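Local coordinates for protein formyltransferase PseJ (Anoxybacillus kamchatkensis G10, PDB 6EDK) that belongs to the formyltransferase family and binds N-{4-[{[(6S)-2-amino-4-oxo-3,4,5,6,7,8-hexahydropteridin-6-yl]methyl}(formyl)amino]benzoyl}-L-glutamic acid, at residues E132-N144 with R153-Y165. Sequence-based numbering, arbitrary orientation.
Sequences EIIVQREVTYYEN and RLTQTIEKLFMEY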
loop_
_atom_site.group_PDB
_atom_site.type_symbol
_atom_site.label_atom_id
_atom_site.label_comp_id
_atom_site.label_asym_id
_atom_site.label_seq_id
_atom_site.Cartn_x
_atom_site.Cartn_y
_atom_site.Cartn_z
ATOM N N GLU A 132 -11.979 -1.310 -1.351
ATOM C CA GLU A 132 -12.576 -1.346 -0.012
ATOM C C GLU A 132 -11.513 -1.469 1.087
ATOM O O GLU A 132 -10.506 -2.140 0.932
ATOM C CB GLU A 132 -13.536 -2.521 0.133
ATOM C CG GLU A 132 -14.834 -2.338 -0.648
ATOM C CD GLU A 132 -15.787 -3.500 -0.419
ATOM O OE1 GLU A 132 -15.375 -4.663 -0.690
ATOM O OE2 GLU A 132 -16.926 -3.245 0.052
ATOM N N ILE A 133 -11.722 -0.761 2.179
ATOM C CA ILE A 133 -10.755 -0.704 3.274
ATOM C C ILE A 133 -10.929 -1.902 4.187
ATOM O O ILE A 133 -12.058 -2.231 4.613
ATOM C CB ILE A 133 -10.906 0.609 4.070
ATOM C CG1 ILE A 133 -10.513 1.785 3.195
ATOM C CG2 ILE A 133 -9.982 0.481 5.316
ATOM C CD1 ILE A 133 -10.745 3.188 3.899
ATOM N N ILE A 134 -9.802 -2.558 4.511
ATOM C CA ILE A 134 -9.787 -3.696 5.417
ATOM C C ILE A 134 -9.392 -3.275 6.824
ATOM O O ILE A 134 -10.138 -3.527 7.782
ATOM C CB ILE A 134 -8.844 -4.807 4.890
ATOM C CG1 ILE A 134 -9.430 -5.417 3.601
ATOM C CG2 ILE A 134 -8.643 -5.866 5.891
ATOM C CD1 ILE A 134 -8.367 -6.084 2.684
ATOM N N VAL A 135 -8.242 -2.612 6.948
ATOM C CA VAL A 135 -7.811 -2.018 8.216
ATOM C C VAL A 135 -6.905 -0.841 7.920
ATOM O O VAL A 135 -6.211 -0.825 6.911
ATOM C CB VAL A 135 -7.024 -2.974 9.116
ATOM C CG1 VAL A 135 -7.965 -4.033 9.640
ATOM C CG2 VAL A 135 -5.864 -3.642 8.367
ATOM N N GLN A 136 -6.889 0.133 8.829
ATOM C CA GLN A 136 -5.985 1.253 8.680
ATOM C C GLN A 136 -5.439 1.609 10.047
ATOM O O GLN A 136 -5.954 1.146 11.078
ATOM C CB GLN A 136 -6.689 2.541 8.143
ATOM C CG GLN A 136 -7.866 2.386 7.342
ATOM C CD GLN A 136 -8.443 3.730 6.925
ATOM O OE1 GLN A 136 -9.456 4.217 7.471
ATOM N NE2 GLN A 136 -7.758 4.350 6.012
ATOM N N ARG A 137 -4.399 2.468 10.045
ATOM C CA ARG A 137 -3.853 2.973 11.310
ATOM C C ARG A 137 -3.318 4.356 11.143
ATOM O O ARG A 137 -2.595 4.635 10.194
ATOM C CB ARG A 137 -2.759 2.033 11.836
ATOM C CG ARG A 137 -2.193 2.481 13.148
ATOM C CD ARG A 137 -1.436 1.357 13.784
ATOM N NE ARG A 137 -2.417 0.283 14.055
ATOM C CZ ARG A 137 -2.092 -0.943 14.470
ATOM N NH1 ARG A 137 -0.810 -1.274 14.713
ATOM N NH2 ARG A 137 -3.022 -1.816 14.694
ATOM N N GLU A 138 -3.601 5.224 12.109
ATOM C CA GLU A 138 -2.987 6.552 12.011
ATOM C C GLU A 138 -1.547 6.488 12.527
ATOM O O GLU A 138 -1.201 5.666 13.365
ATOM C CB GLU A 138 -3.800 7.584 12.860
ATOM C CG GLU A 138 -3.249 8.979 12.747
ATOM C CD GLU A 138 -3.939 10.007 13.674
ATOM O OE1 GLU A 138 -4.459 9.599 14.697
ATOM O OE2 GLU A 138 -3.879 11.212 13.343
ATOM N N VAL A 139 -0.683 7.316 11.965
ATOM C CA VAL A 139 0.716 7.394 12.347
ATOM C C VAL A 139 1.020 8.871 12.536
ATOM O O VAL A 139 1.010 9.627 11.562
ATOM C CB VAL A 139 1.653 6.788 11.276
ATOM C CG1 VAL A 139 3.089 6.992 11.621
ATOM C CG2 VAL A 139 1.352 5.287 11.084
ATOM N N THR A 140 1.339 9.237 13.741
ATOM C CA THR A 140 1.692 10.606 14.060
ATOM C C THR A 140 3.175 10.861 13.817
ATOM O O THR A 140 3.987 9.971 13.601
ATOM C CB THR A 140 1.336 10.936 15.514
ATOM O OG1 THR A 140 1.882 9.904 16.361
ATOM C CG2 THR A 140 -0.201 11.030 15.663
ATOM N N TYR A 141 3.520 12.127 13.836
ATOM C CA TYR A 141 4.884 12.538 13.615
ATOM C C TYR A 141 5.287 13.499 14.730
ATOM O O TYR A 141 4.469 13.914 15.552
ATOM C CB TYR A 141 5.037 13.217 12.300
ATOM C CG TYR A 141 4.314 14.506 12.177
ATOM C CD1 TYR A 141 2.950 14.540 11.933
ATOM C CD2 TYR A 141 4.973 15.714 12.367
ATOM C CE1 TYR A 141 2.270 15.751 11.804
ATOM C CE2 TYR A 141 4.311 16.907 12.221
ATOM C CZ TYR A 141 2.971 16.933 11.958
ATOM O OH TYR A 141 2.338 18.153 11.838
ATOM N N TYR A 142 6.561 13.802 14.748
ATOM C CA TYR A 142 7.156 14.560 15.824
ATOM C C TYR A 142 7.834 15.789 15.271
ATOM O O TYR A 142 8.196 15.862 14.088
ATOM C CB TYR A 142 8.170 13.720 16.582
ATOM C CG TYR A 142 7.578 12.488 17.180
ATOM C CD1 TYR A 142 7.587 11.299 16.482
ATOM C CD2 TYR A 142 6.963 12.501 18.414
ATOM C CE1 TYR A 142 7.031 10.159 17.004
ATOM C CE2 TYR A 142 6.409 11.354 18.964
ATOM C CZ TYR A 142 6.442 10.186 18.249
ATOM O OH TYR A 142 5.877 9.021 18.759
ATOM N N GLU A 143 8.089 16.724 16.205
ATOM C CA GLU A 143 8.555 18.050 15.837
ATOM C C GLU A 143 9.737 18.036 14.894
ATOM O O GLU A 143 9.781 18.852 13.965
ATOM C CB GLU A 143 8.938 18.859 17.103
ATOM C CG GLU A 143 9.449 20.283 16.787
ATOM C CD GLU A 143 10.018 21.036 18.008
ATOM O OE1 GLU A 143 10.029 20.479 19.136
ATOM O OE2 GLU A 143 10.463 22.196 17.829
ATOM N N ASN A 144 10.710 17.158 15.108
ATOM C CA ASN A 144 11.917 17.210 14.282
ATOM C C ASN A 144 12.011 16.056 13.268
ATOM O O ASN A 144 13.091 15.809 12.705
ATOM C CB ASN A 144 13.165 17.255 15.169
ATOM C CG ASN A 144 13.354 18.630 15.867
ATOM O OD1 ASN A 144 13.228 18.754 17.085
ATOM N ND2 ASN A 144 13.623 19.664 15.083
ATOM N N ARG A 153 8.856 5.138 9.451
ATOM C CA ARG A 153 7.836 4.764 10.412
ATOM C C ARG A 153 6.570 4.213 9.733
ATOM O O ARG A 153 5.943 3.266 10.232
ATOM C CB ARG A 153 7.499 6.003 11.287
ATOM C CG ARG A 153 6.632 5.672 12.414
ATOM C CD ARG A 153 6.279 6.935 13.269
ATOM N NE ARG A 153 7.489 7.401 13.958
ATOM C CZ ARG A 153 8.086 8.552 13.731
ATOM N NH1 ARG A 153 7.576 9.405 12.854
ATOM N NH2 ARG A 153 9.174 8.854 14.426
ATOM N N LEU A 154 6.173 4.801 8.587
ATOM C CA LEU A 154 5.020 4.270 7.879
ATOM C C LEU A 154 5.320 2.850 7.394
ATOM O O LEU A 154 4.475 1.964 7.502
ATOM C CB LEU A 154 4.692 5.156 6.661
ATOM C CG LEU A 154 4.219 6.574 7.022
ATOM C CD1 LEU A 154 4.196 7.342 5.674
ATOM C CD2 LEU A 154 2.865 6.607 7.645
ATOM N N THR A 155 6.523 2.637 6.866
ATOM C CA THR A 155 6.888 1.299 6.347
ATOM C C THR A 155 6.830 0.247 7.459
ATOM O O THR A 155 6.246 -0.832 7.295
ATOM C CB THR A 155 8.296 1.372 5.730
ATOM O OG1 THR A 155 8.176 2.139 4.521
ATOM C CG2 THR A 155 8.802 0.004 5.431
ATOM N N GLN A 156 7.403 0.560 8.616
ATOM C CA GLN A 156 7.329 -0.373 9.729
ATOM C C GLN A 156 5.920 -0.586 10.212
ATOM O O GLN A 156 5.526 -1.706 10.575
ATOM C CB GLN A 156 8.193 0.162 10.913
ATOM C CG GLN A 156 9.691 0.151 10.633
ATOM C CD GLN A 156 10.228 -1.230 10.147
ATOM O OE1 GLN A 156 10.055 -2.238 10.809
ATOM N NE2 GLN A 156 10.871 -1.243 8.968
ATOM N N THR A 157 5.126 0.477 10.255
ATOM C CA THR A 157 3.755 0.352 10.709
ATOM C C THR A 157 2.872 -0.479 9.764
ATOM O O THR A 157 2.086 -1.310 10.224
ATOM C CB THR A 157 3.136 1.741 10.894
ATOM O OG1 THR A 157 3.957 2.554 11.772
ATOM C CG2 THR A 157 1.754 1.678 11.449
ATOM N N ILE A 158 2.987 -0.285 8.463
ATOM C CA ILE A 158 2.083 -1.089 7.603
ATOM C C ILE A 158 2.514 -2.591 7.588
ATOM O O ILE A 158 1.665 -3.468 7.507
ATOM C CB ILE A 158 2.037 -0.544 6.168
ATOM C CG1 ILE A 158 0.823 -1.141 5.417
ATOM C CG2 ILE A 158 3.369 -0.728 5.399
ATOM C CD1 ILE A 158 0.411 -0.349 4.204
ATOM N N GLU A 159 3.818 -2.878 7.666
ATOM C CA GLU A 159 4.313 -4.269 7.757
ATOM C C GLU A 159 3.851 -4.875 9.043
ATOM O O GLU A 159 3.359 -5.991 9.062
ATOM C CB GLU A 159 5.805 -4.288 7.604
ATOM C CG GLU A 159 6.269 -3.718 6.224
ATOM C CD GLU A 159 7.749 -3.545 6.040
ATOM O OE1 GLU A 159 8.543 -3.841 6.966
ATOM O OE2 GLU A 159 8.184 -3.090 4.929
ATOM N N LYS A 160 3.910 -4.115 10.147
ATOM C CA LYS A 160 3.316 -4.605 11.388
ATOM C C LYS A 160 1.833 -4.864 11.262
ATOM O O LYS A 160 1.326 -5.862 11.764
ATOM C CB LYS A 160 3.605 -3.566 12.481
ATOM C CG LYS A 160 3.200 -3.981 13.863
ATOM C CD LYS A 160 3.511 -2.914 14.946
ATOM C CE LYS A 160 3.015 -3.445 16.293
ATOM N NZ LYS A 160 2.777 -2.355 17.279
ATOM N N LEU A 161 1.080 -3.914 10.705
ATOM C CA LEU A 161 -0.367 -4.042 10.616
ATOM C C LEU A 161 -0.748 -5.255 9.765
ATOM O O LEU A 161 -1.690 -5.995 10.080
ATOM C CB LEU A 161 -0.930 -2.755 9.958
ATOM C CG LEU A 161 -2.436 -2.609 9.817
ATOM C CD1 LEU A 161 -3.134 -2.508 11.168
ATOM C CD2 LEU A 161 -2.806 -1.380 8.971
ATOM N N PHE A 162 0.033 -5.484 8.721
ATOM C CA PHE A 162 -0.239 -6.643 7.842
ATOM C C PHE A 162 -0.068 -7.943 8.629
ATOM O O PHE A 162 -0.940 -8.837 8.623
ATOM C CB PHE A 162 0.716 -6.626 6.677
ATOM C CG PHE A 162 0.576 -7.892 5.850
ATOM C CD1 PHE A 162 -0.509 -8.066 5.079
ATOM C CD2 PHE A 162 1.489 -8.900 6.030
ATOM C CE1 PHE A 162 -0.673 -9.284 4.380
ATOM C CE2 PHE A 162 1.307 -10.133 5.350
ATOM C CZ PHE A 162 0.225 -10.256 4.569
ATOM N N MET A 163 1.076 -8.064 9.299
ATOM C CA MET A 163 1.344 -9.327 10.037
ATOM C C MET A 163 0.382 -9.485 11.181
ATOM O O MET A 163 0.011 -10.622 11.527
ATOM C CB MET A 163 2.779 -9.359 10.554
ATOM C CG MET A 163 3.838 -9.476 9.457
ATOM S SD MET A 163 5.590 -9.769 9.862
ATOM C CE MET A 163 6.028 -8.157 10.541
ATOM N N GLU A 164 -0.019 -8.362 11.817
ATOM C CA GLU A 164 -1.001 -8.466 12.888
ATOM C C GLU A 164 -2.318 -9.010 12.395
ATOM O O GLU A 164 -2.960 -9.807 13.105
ATOM C CB GLU A 164 -1.226 -7.115 13.557
ATOM C CG GLU A 164 -2.297 -7.083 14.619
ATOM C CD GLU A 164 -2.374 -5.713 15.280
ATOM O OE1 GLU A 164 -1.490 -4.849 14.984
ATOM O OE2 GLU A 164 -3.273 -5.531 16.115
ATOM N N TYR A 165 -2.735 -8.640 11.189
ATOM C CA TYR A 165 -4.091 -9.005 10.741
ATOM C C TYR A 165 -4.116 -10.133 9.709
ATOM O O TYR A 165 -5.184 -10.672 9.431
ATOM C CB TYR A 165 -4.830 -7.784 10.173
ATOM C CG TYR A 165 -5.370 -6.876 11.246
ATOM C CD1 TYR A 165 -6.595 -7.097 11.829
ATOM C CD2 TYR A 165 -4.618 -5.816 11.723
ATOM C CE1 TYR A 165 -7.082 -6.291 12.822
ATOM C CE2 TYR A 165 -5.143 -4.943 12.754
ATOM C CZ TYR A 165 -6.382 -5.223 13.280
ATOM O OH TYR A 165 -6.936 -4.441 14.283
#
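The Y165 ring carries V135 on one face: CG1 sits almost over the ring centre, 3.9 Å from the centroid and 8° off the normal, a CH-pi contact, while NH2 of R137 lies at the ring's edge. The R137 guanidinium has L161 CD1 on one face, 3.6 Å from NH2, and the E164 carboxylate at its edge. The R137-E164 salt bridge is loose, with NH2 to OE1 of E164 at 3.4 Å in a weak hydrogen bond and the two planes 57° apart. CD of R137 passes CG2 of T157, and the bend at chi3 then carries the guanidinium over CD1 of L161. At the other end of the contact the guanidinium of R153 meets the edge of the Y142 ring, which stands steeply, at 73°, over one guanidinium face. D145 ties the two together, bridging to NH1 of R153 and accepting the backbone N-H of Y142.

Between these ends V139 sits over the helix. Its CG1 rests on CD of R153 at 3.6 Å, its CB meets CD2 of L154, and CG2 meets CG2 of T157 tip to tip. The T157 hydroxyl turns back to R153 O (OG1 to O, 2.6 Å), leaving its methyl for R137 and V139.

Edge strand 133-138 and the loop after it thus pack on helix 147-169, roughly antiparallel. A classic bulge at I134 and V135 faces I121 on the neighbouring strand. Apolar packing, arginine chains and faces included, makes up most of the contact; like-charged K160 NZ near R137 NH1 would, if anything, offset the loose pairing with E164.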